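Local coordinates for histidine triad (HIT) protein (Sinorhizobium meliloti, PDB 3NRD) that probably binds nucleotides or related phosphate compounds through its histidine triad (HIT) domain, and may cleave or transfer phosphoryl or nucleotidyl groups as relatives do, at residues 34-39 with 95-100; 38-43 with 89-94. All coordinates share one frame; numbering follows the deposited sequence. Where two conformers were deposited one is given.

Contact 1 (34-39 with 95-100); sequences WPWLIL and HVIARR. With SO4 (sulfate ion), chain H.
The histidine motif of the HIT fold reaches its last histidine here, where His95 meets Trp36 across two antiparallel central strands, 36-39 and 95-99. Trp36 NE1 donates to His95 ND1 at 3.1 Å. The acceptor lies in the indole plane, but the donor stands 20° out of the imidazole plane; the rings meet rim to rim, neither over the other's face. This bond limits the rotation of the imidazole and leaves the other ring nitrogen, NE2, directed to O1 of a sulfate ion (2.7 Å), probably from the crystallisation liquor, whose place suggests where a substrate phosphate might sit. Trp36 suits its place because one indole offers both an N-H for ND1 and a flat face for Ile97; with CG anti to the backbone N (chi1 -179°) it reaches these cross-strand neighbours. Over one face of its five-membered ring lies Ile97 CG1, 3.7 Å from the centroid, a CH-pi contact that gives the indole an apolar backing. Beneath these side chains the backbones are tied by reciprocal bonds between Leu37 and Val96 and by a nearly straight one from Ala98 N to Pro35 O (2.8 Å). Proline can only accept at this position, and the small alanine lets its CB approach Pro35 CB to 4.0 Å. Farther along, the bent chain of Arg99 brings NE to 3.6 Å from Trp34 CD1. The two run side by side with their planes 70° apart, while Trp34 NE1 bonds to Pro104 O and Arg99 NE forms a salt bridge with Asp103. Strands 24-29 and 79-84 continue the sheet on either side; Leu37 and Val96 turn to its other face, against helix 54-75, with Ile131 of helix 121-134 also touching Leu37, whereas Trp111 of a loop packs on Trp36, His95 and Ile97.

Contact 2 (38-43 with 89-94); sequences ILVPQR and VRQLHV. With SO4 (sulfate ion), chain H; SO4 (sulfate ion), chain I.
Leu39 and Val94 form an antiparallel hydrogen-bonded pair, Leu39 N to Val94 O at 2.8 Å and Val94 N to Leu39 O at 2.9 Å, just before the backbones diverge. Beyond it the branched Val40 uses both methyls: CG2 rests 3.8 Å from His93 CB, and CG1 lies against Leu92 O. Pro41, which has no N-H and presents an apolar ring, crosses Leu92 at about a right angle, its CG 3.8 Å from Leu92 CD2. The imidazole of His93 is gripped at both nitrogens. Its CG lies between the backbone N and the carbonyl carbon (chi1 58°), which folds the ring back so that ND1 donates to Gln91 O at 2.7 Å, in the ring plane, while NE2 donates to sulfate O2, also at 2.7 Å. An alanine here would probably leave the Gln91 carbonyl and the sulfate oxygen each without its imidazole donor and weaken the hold on the anion. In active HIT relatives the equivalent histidine is the nucleophile. Helix 9-14 lays Leu11 against Ile38, Gln91 and His93, whereas Leu39 and Val94 face helix 54-75 and Pro41 touches Cys24 of strand 24-29.

In the fold
Contact 2 continues contact 1 past the start of strand 94-99 into the loop that leads to it, their centres 14 Å apart. Strand 36-41 comes first and serves both; helix 54-75 and strand 79-84 follow before the chain returns through the 89-94 loop into strand 94-99. That return reaches contact 2 before contact 1, so running forward along 36-41 means running backward along its partner. The two strands are neighbours inside the five-stranded antiparallel sheet of this C-terminal HIT domain. Because His93 and His95 are two residues apart, the junction of the contacts presents both to one sulfate, which Gly86 N also binds, consistent with a phosphate-binding site built on the sheet.

Contact 1 (34-39 with 95-100)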
ATOM      1  N   TRP A  34       9.153   7.839 -11.824  1.00 21.13           N
ATOM      2  CA  TRP A  34       9.403   7.747 -10.377  1.00 21.02           C
ATOM      3  C   TRP A  34      10.239   6.508 -10.114  1.00 20.72           C
ATOM      4  O   TRP A  34      10.041   5.501 -10.793  1.00 22.44           O
ATOM      5  CB  TRP A  34       8.114   7.654  -9.553  1.00 20.43           C
ATOM      6  CG  TRP A  34       7.032   8.532  -9.969  1.00 20.05           C
ATOM      7  CD1 TRP A  34       6.727   9.750  -9.461  1.00 22.15           C
ATOM      8  CD2 TRP A  34       6.068   8.254 -10.969  1.00 20.16           C
ATOM      9  NE1 TRP A  34       5.619  10.258 -10.092  1.00 22.69           N
ATOM     10  CE2 TRP A  34       5.191   9.341 -11.017  1.00 20.72           C
ATOM     11  CE3 TRP A  34       5.852   7.174 -11.844  1.00 21.77           C
ATOM     12  CZ2 TRP A  34       4.116   9.386 -11.907  1.00 22.00           C
ATOM     13  CZ3 TRP A  34       4.793   7.230 -12.727  1.00 20.14           C
ATOM     14  CH2 TRP A  34       3.955   8.333 -12.770  1.00 21.05           C
ATOM     15  N   PRO A  35      11.193   6.563  -9.168  1.00 21.26           N
ATOM     16  CA  PRO A  35      11.877   5.297  -8.810  1.00 20.53           C
ATOM     17  C   PRO A  35      10.905   4.351  -8.113  1.00 20.08           C
ATOM     18  O   PRO A  35      10.424   4.627  -6.991  1.00 20.64           O
ATOM     19  CB  PRO A  35      13.019   5.733  -7.907  1.00 20.99           C
ATOM     20  CG  PRO A  35      13.133   7.249  -8.081  1.00 22.12           C
ATOM     21  CD  PRO A  35      11.793   7.739  -8.503  1.00 21.82           C
ATOM     22  N   TRP A  36      10.636   3.228  -8.773  1.00 19.44           N
ATOM     23  CA  TRP A  36       9.460   2.394  -8.492  1.00 18.72           C
ATOM     24  C   TRP A  36       9.887   0.941  -8.573  1.00 18.10           C
ATOM     25  O   TRP A  36      10.342   0.481  -9.626  1.00 17.61           O
ATOM     26  CB  TRP A  36       8.416   2.749  -9.523  1.00 18.74           C
ATOM     27  CG  TRP A  36       7.108   2.073  -9.469  1.00 18.85           C
ATOM     28  CD1 TRP A  36       6.724   1.043  -8.681  1.00 20.40           C
ATOM     29  CD2 TRP A  36       6.011   2.368 -10.304  1.00 18.89           C
ATOM     30  NE1 TRP A  36       5.454   0.675  -8.976  1.00 21.35           N
ATOM     31  CE2 TRP A  36       4.987   1.475  -9.978  1.00 20.93           C
ATOM     32  CE3 TRP A  36       5.799   3.306 -11.323  1.00 22.71           C
ATOM     33  CZ2 TRP A  36       3.751   1.486 -10.623  1.00 22.94           C
ATOM     34  CZ3 TRP A  36       4.577   3.321 -11.968  1.00 23.42           C
ATOM     35  CH2 TRP A  36       3.567   2.418 -11.618  1.00 23.77           C
ATOM     36  N   LEU A  37       9.787   0.259  -7.437  1.00 17.57           N
ATOM     37  CA  LEU A  37      10.123  -1.133  -7.292  1.00 18.21           C
ATOM     38  C   LEU A  37       8.866  -1.914  -7.016  1.00 18.74           C
ATOM     39  O   LEU A  37       7.895  -1.388  -6.428  1.00 18.82           O
ATOM     40  CB  LEU A  37      11.053  -1.325  -6.119  1.00 17.78           C
ATOM     41  CG  LEU A  37      12.324  -0.464  -6.150  1.00 19.27           C
ATOM     42  CD1 LEU A  37      13.176  -0.788  -4.935  1.00 18.55           C
ATOM     43  CD2 LEU A  37      13.117  -0.655  -7.432  1.00 19.31           C
ATOM     44  N   ILE A  38       8.879  -3.176  -7.398  1.00 18.90           N
ATOM     45  CA  ILE A  38       7.874  -4.091  -6.901  1.00 19.51           C
ATOM     46  C   ILE A  38       8.522  -5.284  -6.241  1.00 18.47           C
ATOM     47  O   ILE A  38       9.595  -5.726  -6.670  1.00 19.75           O
ATOM     48  CB  ILE A  38       6.842  -4.532  -7.987  1.00 20.20           C
ATOM     49  CG1 ILE A  38       7.460  -5.328  -9.107  1.00 23.72           C
ATOM     50  CG2 ILE A  38       6.186  -3.295  -8.573  1.00 23.88           C
ATOM     51  CD1 ILE A  38       6.412  -5.941 -10.069  1.00 25.95           C
ATOM     52  N   LEU A  39       7.858  -5.762  -5.194  1.00 17.40           N
ATOM     53  CA  LEU A  39       8.274  -6.940  -4.442  0.50 17.38           C
ATOM     54  C   LEU A  39       7.242  -8.008  -4.718  1.00 17.29           C
ATOM     55  O   LEU A  39       6.056  -7.766  -4.538  1.00 17.68           O
ATOM     56  CB  LEU A  39       8.354  -6.670  -2.948  0.50 16.80           C
ATOM     57  CG  LEU A  39       9.730  -6.184  -2.496  0.50 17.22           C
ATOM     58  CD1 LEU A  39      10.015  -4.778  -3.054  0.50 17.32           C
ATOM     59  CD2 LEU A  39       9.828  -6.224  -0.980  0.50 14.43           C
ATOM     60  N   HIS A  95       4.085  -2.538  -4.462  1.00 17.57           N
ATOM     61  CA  HIS A  95       4.742  -1.374  -5.013  1.00 17.15           C
ATOM     62  C   HIS A  95       5.449  -0.621  -3.891  1.00 17.36           C
ATOM     63  O   HIS A  95       4.863  -0.431  -2.829  1.00 17.50           O
ATOM     64  CB  HIS A  95       3.727  -0.420  -5.669  1.00 17.96           C
ATOM     65  CG  HIS A  95       2.846  -1.053  -6.713  1.00 16.49           C
ATOM     66  ND1 HIS A  95       3.221  -1.179  -8.030  1.00 17.58           N
ATOM     67  CD2 HIS A  95       1.583  -1.536  -6.640  1.00 18.09           C
ATOM     68  CE1 HIS A  95       2.243  -1.747  -8.719  1.00 20.66           C
ATOM     69  NE2 HIS A  95       1.224  -1.954  -7.904  1.00 19.19           N
ATOM     70  N   VAL A  96       6.691  -0.190  -4.129  1.00 17.62           N
ATOM     71  CA  VAL A  96       7.470   0.629  -3.207  1.00 17.20           C
ATOM     72  C   VAL A  96       8.092   1.720  -4.044  1.00 18.29           C
ATOM     73  O   VAL A  96       9.006   1.460  -4.831  1.00 18.45           O
ATOM     74  CB  VAL A  96       8.575  -0.161  -2.507  1.00 17.56           C
ATOM     75  CG1 VAL A  96       9.342   0.751  -1.493  1.00 16.27           C
ATOM     76  CG2 VAL A  96       8.008  -1.395  -1.838  1.00 15.17           C
ATOM     77  N   ILE A  97       7.570   2.930  -3.897  1.00 17.84           N
ATOM     78  CA  ILE A  97       7.798   4.003  -4.855  1.00 18.39           C
ATOM     79  C   ILE A  97       8.391   5.218  -4.131  1.00 18.15           C
ATOM     80  O   ILE A  97       7.871   5.616  -3.091  1.00 19.13           O
ATOM     81  CB  ILE A  97       6.508   4.458  -5.516  1.00 18.23           C
ATOM     82  CG1 ILE A  97       5.766   3.295  -6.217  1.00 18.55           C
ATOM     83  CG2 ILE A  97       6.812   5.568  -6.515  1.00 18.23           C
ATOM     84  CD1 ILE A  97       4.277   3.413  -6.155  1.00 18.20           C
ATOM     85  N   ALA A  98       9.451   5.798  -4.679  1.00 18.09           N
ATOM     86  CA  ALA A  98      10.103   7.001  -4.116  1.00 18.47           C
ATOM     87  C   ALA A  98       9.453   8.263  -4.680  1.00 18.96           C
ATOM     88  O   ALA A  98       9.361   8.416  -5.888  1.00 19.19           O
ATOM     89  CB  ALA A  98      11.561   7.004  -4.451  1.00 18.38           C
ATOM     90  N   ARG A  99       9.070   9.187  -3.815  1.00 19.86           N
ATOM     91  CA  ARG A  99       8.349  10.395  -4.222  1.00 20.75           C
ATOM     92  C   ARG A  99       8.934  11.685  -3.646  1.00 22.75           C
ATOM     93  O   ARG A  99       9.600  11.690  -2.600  1.00 22.60           O
ATOM     94  CB  ARG A  99       6.899  10.378  -3.767  1.00 20.30           C
ATOM     95  CG  ARG A  99       6.101   9.174  -4.128  1.00 20.19           C
ATOM     96  CD  ARG A  99       5.861   9.027  -5.593  1.00 20.78           C
ATOM     97  NE  ARG A  99       5.201  10.168  -6.227  1.00 22.17           N
ATOM     98  CZ  ARG A  99       3.896  10.387  -6.333  1.00 20.50           C
ATOM     99  NH1 ARG A  99       3.002   9.559  -5.802  1.00 21.74           N
ATOM    100  NH2 ARG A  99       3.478  11.465  -7.005  1.00 20.69           N
ATOM    101  N   ARG A 100       8.605  12.788  -4.315  1.00 23.85           N
ATOM    102  CA  ARG A 100       8.957  14.083  -3.821  1.00 26.16           C
ATOM    103  C   ARG A 100       8.045  15.120  -4.460  1.00 26.50           C
ATOM    104  O   ARG A 100       7.537  14.932  -5.570  1.00 25.93           O
ATOM    105  CB  ARG A 100      10.437  14.373  -4.107  1.00 27.63           C
ATOM    106  CG  ARG A 100      10.778  14.686  -5.578  1.00 32.94           C
ATOM    107  CD  ARG A 100      12.005  13.947  -6.028  1.00 38.40           C
ATOM    108  NE  ARG A 100      13.201  14.301  -5.256  1.00 42.03           N
ATOM    109  CZ  ARG A 100      14.185  13.462  -4.893  1.00 45.24           C
ATOM    110  NH1 ARG A 100      14.139  12.144  -5.160  1.00 44.51           N
ATOM    111  NH2 ARG A 100      15.239  13.951  -4.222  1.00 46.83           N
TER
HETATM  112  S   SO4 H 207      -1.342  -3.300  -9.897  1.00 29.25           S
HETATM  113  O1  SO4 H 207      -1.032  -3.248  -8.469  1.00 28.07           O
HETATM  114  O2  SO4 H 207      -0.088  -3.557 -10.562  1.00 31.15           O
HETATM  115  O3  SO4 H 207      -2.230  -4.386 -10.234  1.00 30.52           O
HETATM  116  O4  SO4 H 207      -1.919  -2.112 -10.427  1.00 29.74           O

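Contact 2 (38-43 with 89-94)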
ATOM      1  N   ILE A  38       8.879  -3.176  -7.398  1.00 18.90           N
ATOM      2  CA  ILE A  38       7.874  -4.091  -6.901  1.00 19.51           C
ATOM      3  C   ILE A  38       8.522  -5.284  -6.241  1.00 18.47           C
ATOM      4  O   ILE A  38       9.595  -5.726  -6.670  1.00 19.75           O
ATOM      5  CB  ILE A  38       6.842  -4.532  -7.987  1.00 20.20           C
ATOM      6  CG1 ILE A  38       7.460  -5.328  -9.107  1.00 23.72           C
ATOM      7  CG2 ILE A  38       6.186  -3.295  -8.573  1.00 23.88           C
ATOM      8  CD1 ILE A  38       6.412  -5.941 -10.069  1.00 25.95           C
ATOM      9  N   LEU A  39       7.858  -5.762  -5.194  1.00 17.40           N
ATOM     10  CA  LEU A  39       8.274  -6.940  -4.442  0.50 17.38           C
ATOM     11  C   LEU A  39       7.242  -8.008  -4.718  1.00 17.29           C
ATOM     12  O   LEU A  39       6.056  -7.766  -4.538  1.00 17.68           O
ATOM     13  CB  LEU A  39       8.354  -6.670  -2.948  0.50 16.80           C
ATOM     14  CG  LEU A  39       9.730  -6.184  -2.496  0.50 17.22           C
ATOM     15  CD1 LEU A  39      10.015  -4.778  -3.054  0.50 17.32           C
ATOM     16  CD2 LEU A  39       9.828  -6.224  -0.980  0.50 14.43           C
ATOM     17  N   VAL A  40       7.678  -9.170  -5.189  1.00 17.50           N
ATOM     18  CA  VAL A  40       6.739 -10.246  -5.562  1.00 17.12           C
ATOM     19  C   VAL A  40       7.088 -11.436  -4.693  1.00 17.06           C
ATOM     20  O   VAL A  40       8.121 -12.071  -4.946  1.00 16.94           O
ATOM     21  CB  VAL A  40       6.826 -10.599  -7.028  1.00 17.67           C
ATOM     22  CG1 VAL A  40       5.777 -11.748  -7.365  1.00 15.61           C
ATOM     23  CG2 VAL A  40       6.634  -9.335  -7.874  1.00 15.55           C
ATOM     24  N   PRO A  41       6.294 -11.684  -3.629  1.00 17.85           N
ATOM     25  CA  PRO A  41       6.528 -12.862  -2.787  1.00 18.83           C
ATOM     26  C   PRO A  41       6.388 -14.114  -3.619  1.00 19.70           C
ATOM     27  O   PRO A  41       5.389 -14.272  -4.320  1.00 20.70           O
ATOM     28  CB  PRO A  41       5.399 -12.823  -1.766  1.00 18.78           C
ATOM     29  CG  PRO A  41       4.777 -11.520  -1.867  1.00 19.26           C
ATOM     30  CD  PRO A  41       5.183 -10.858  -3.115  1.00 17.58           C
ATOM     31  N   GLN A  42       7.333 -15.034  -3.489  1.00 20.52           N
ATOM     32  CA  GLN A  42       7.394 -16.214  -4.365  1.00 21.86           C
ATOM     33  C   GLN A  42       6.569 -17.370  -3.801  1.00 22.18           C
ATOM     34  O   GLN A  42       7.080 -18.468  -3.552  1.00 23.69           O
ATOM     35  CB  GLN A  42       8.830 -16.605  -4.546  1.00 22.55           C
ATOM     36  CG  GLN A  42       9.690 -15.506  -5.115  1.00 23.15           C
ATOM     37  CD  GLN A  42      11.146 -15.894  -5.114  1.00 25.10           C
ATOM     38  OE1 GLN A  42      11.694 -16.207  -6.156  1.00 24.23           O
ATOM     39  NE2 GLN A  42      11.776 -15.875  -3.942  1.00 25.29           N
ATOM     40  N   ARG A  43       5.282 -17.106  -3.604  1.00 21.75           N
ATOM     41  CA  ARG A  43       4.293 -18.095  -3.205  1.00 22.29           C
ATOM     42  C   ARG A  43       3.216 -18.162  -4.294  1.00 22.48           C
ATOM     43  O   ARG A  43       2.738 -17.146  -4.753  1.00 21.81           O
ATOM     44  CB  ARG A  43       3.668 -17.723  -1.861  1.00 21.83           C
ATOM     45  CG  ARG A  43       4.616 -17.509  -0.707  1.00 22.14           C
ATOM     46  CD  ARG A  43       5.390 -18.774  -0.369  1.00 23.80           C
ATOM     47  NE  ARG A  43       6.162 -18.678   0.874  1.00 24.90           N
ATOM     48  CZ  ARG A  43       7.202 -19.452   1.208  1.00 25.92           C
ATOM     49  NH1 ARG A  43       7.686 -20.377   0.369  1.00 27.05           N
ATOM     50  NH2 ARG A  43       7.791 -19.265   2.381  1.00 24.65           N
ATOM     51  N   VAL A  89      -3.038  -6.985 -12.254  1.00 28.23           N
ATOM     52  CA  VAL A  89      -2.355  -8.244 -12.064  1.00 26.93           C
ATOM     53  C   VAL A  89      -2.696  -8.771 -10.697  1.00 25.78           C
ATOM     54  O   VAL A  89      -2.351  -8.146  -9.692  1.00 24.13           O
ATOM     55  CB  VAL A  89      -0.849  -7.993 -12.144  1.00 26.86           C
ATOM     56  CG1 VAL A  89      -0.031  -9.245 -11.767  1.00 26.31           C
ATOM     57  CG2 VAL A  89      -0.533  -7.480 -13.515  1.00 27.21           C
ATOM     58  N   ARG A  90      -3.341  -9.929 -10.639  1.00 26.29           N
ATOM     59  CA  ARG A  90      -3.814 -10.489  -9.353  1.00 26.31           C
ATOM     60  C   ARG A  90      -2.757 -11.120  -8.472  1.00 24.87           C
ATOM     61  O   ARG A  90      -2.926 -11.135  -7.270  1.00 24.94           O
ATOM     62  CB  ARG A  90      -4.916 -11.538  -9.576  1.00 27.67           C
ATOM     63  CG  ARG A  90      -6.232 -10.922  -9.924  1.00 31.14           C
ATOM     64  CD  ARG A  90      -6.821 -10.147  -8.743  1.00 34.89           C
ATOM     65  NE  ARG A  90      -7.757  -9.135  -9.221  1.00 37.19           N
ATOM     66  CZ  ARG A  90      -9.081  -9.262  -9.234  1.00 40.58           C
ATOM     67  NH1 ARG A  90      -9.710 -10.344  -8.746  1.00 41.78           N
ATOM     68  NH2 ARG A  90      -9.787  -8.263  -9.736  1.00 41.74           N
ATOM     69  N   GLN A  91      -1.713 -11.674  -9.061  1.00 23.50           N
ATOM     70  CA  GLN A  91      -0.568 -12.130  -8.314  1.00 23.19           C
ATOM     71  C   GLN A  91      -0.053 -11.016  -7.383  1.00 21.89           C
ATOM     72  O   GLN A  91       0.179  -9.890  -7.829  1.00 21.07           O
ATOM     73  CB  GLN A  91       0.533 -12.539  -9.279  1.00 23.45           C
ATOM     74  CG  GLN A  91       1.771 -13.072  -8.608  1.00 24.11           C
ATOM     75  CD  GLN A  91       2.729 -13.643  -9.598  1.00 24.31           C
ATOM     76  OE1 GLN A  91       3.403 -12.904 -10.315  1.00 25.68           O
ATOM     77  NE2 GLN A  91       2.776 -14.953  -9.681  1.00 23.69           N
ATOM     78  N   LEU A  92       0.068 -11.350  -6.096  1.00 21.23           N
ATOM     79  CA  LEU A  92       0.418 -10.400  -5.067  1.00 20.19           C
ATOM     80  C   LEU A  92       1.752  -9.729  -5.426  1.00 19.42           C
ATOM     81  O   LEU A  92       2.725 -10.404  -5.673  1.00 19.14           O
ATOM     82  CB  LEU A  92       0.529 -11.082  -3.683  1.00 19.99           C
ATOM     83  CG  LEU A  92       1.033 -10.183  -2.507  1.00 18.85           C
ATOM     84  CD1 LEU A  92       0.188  -8.875  -2.327  1.00 15.88           C
ATOM     85  CD2 LEU A  92       1.065 -10.979  -1.209  1.00 16.94           C
ATOM     86  N   HIS A  93       1.757  -8.402  -5.501  1.00 19.08           N
ATOM     87  CA  HIS A  93       2.990  -7.654  -5.627  1.00 18.65           C
ATOM     88  C   HIS A  93       2.836  -6.326  -4.914  1.00 18.60           C
ATOM     89  O   HIS A  93       1.749  -5.731  -4.919  1.00 19.42           O
ATOM     90  CB  HIS A  93       3.392  -7.493  -7.084  1.00 18.74           C
ATOM     91  CG  HIS A  93       2.361  -6.814  -7.919  1.00 18.65           C
ATOM     92  ND1 HIS A  93       1.142  -7.390  -8.230  1.00 19.81           N
ATOM     93  CD2 HIS A  93       2.379  -5.607  -8.529  1.00 18.38           C
ATOM     94  CE1 HIS A  93       0.449  -6.550  -8.974  1.00 17.28           C
ATOM     95  NE2 HIS A  93       1.166  -5.453  -9.142  1.00 18.25           N
ATOM     96  N   VAL A  94       3.915  -5.887  -4.267  1.00 17.93           N
ATOM     97  CA  VAL A  94       3.865  -4.695  -3.435  1.00 17.45           C
ATOM     98  C   VAL A  94       4.714  -3.661  -4.113  1.00 18.06           C
ATOM     99  O   VAL A  94       5.923  -3.902  -4.327  1.00 19.60           O
ATOM    100  CB  VAL A  94       4.381  -4.935  -2.032  1.00 17.26           C
ATOM    101  CG1 VAL A  94       4.362  -3.625  -1.239  1.00 16.26           C
ATOM    102  CG2 VAL A  94       3.546  -6.017  -1.321  1.00 15.33           C
TER
HETATM  103  S   SO4 H 207      -1.342  -3.300  -9.897  1.00 29.25           S
HETATM  104  O1  SO4 H 207      -1.032  -3.248  -8.469  1.00 28.07           O
HETATM  105  O2  SO4 H 207      -0.088  -3.557 -10.562  1.00 31.15           O
HETATM  106  O3  SO4 H 207      -2.230  -4.386 -10.234  1.00 30.52           O
HETATM  107  O4  SO4 H 207      -1.919  -2.112 -10.427  1.00 29.74           O
HETATM  108  S   SO4 I 215      15.590 -17.180  -1.857  0.50 50.93           S
HETATM  109  O1  SO4 I 215      16.263 -16.343  -0.892  0.50 50.48           O
HETATM  110  O2  SO4 I 215      16.639 -17.692  -2.739  0.50 51.25           O
HETATM  111  O3  SO4 I 215      14.899 -18.271  -1.177  0.50 48.96           O
HETATM  112  O4  SO4 I 215      14.628 -16.389  -2.608  0.50 49.79           O
HETATM  113  O   HOH W   1       2.898 -13.364  -5.299  1.00 17.12           O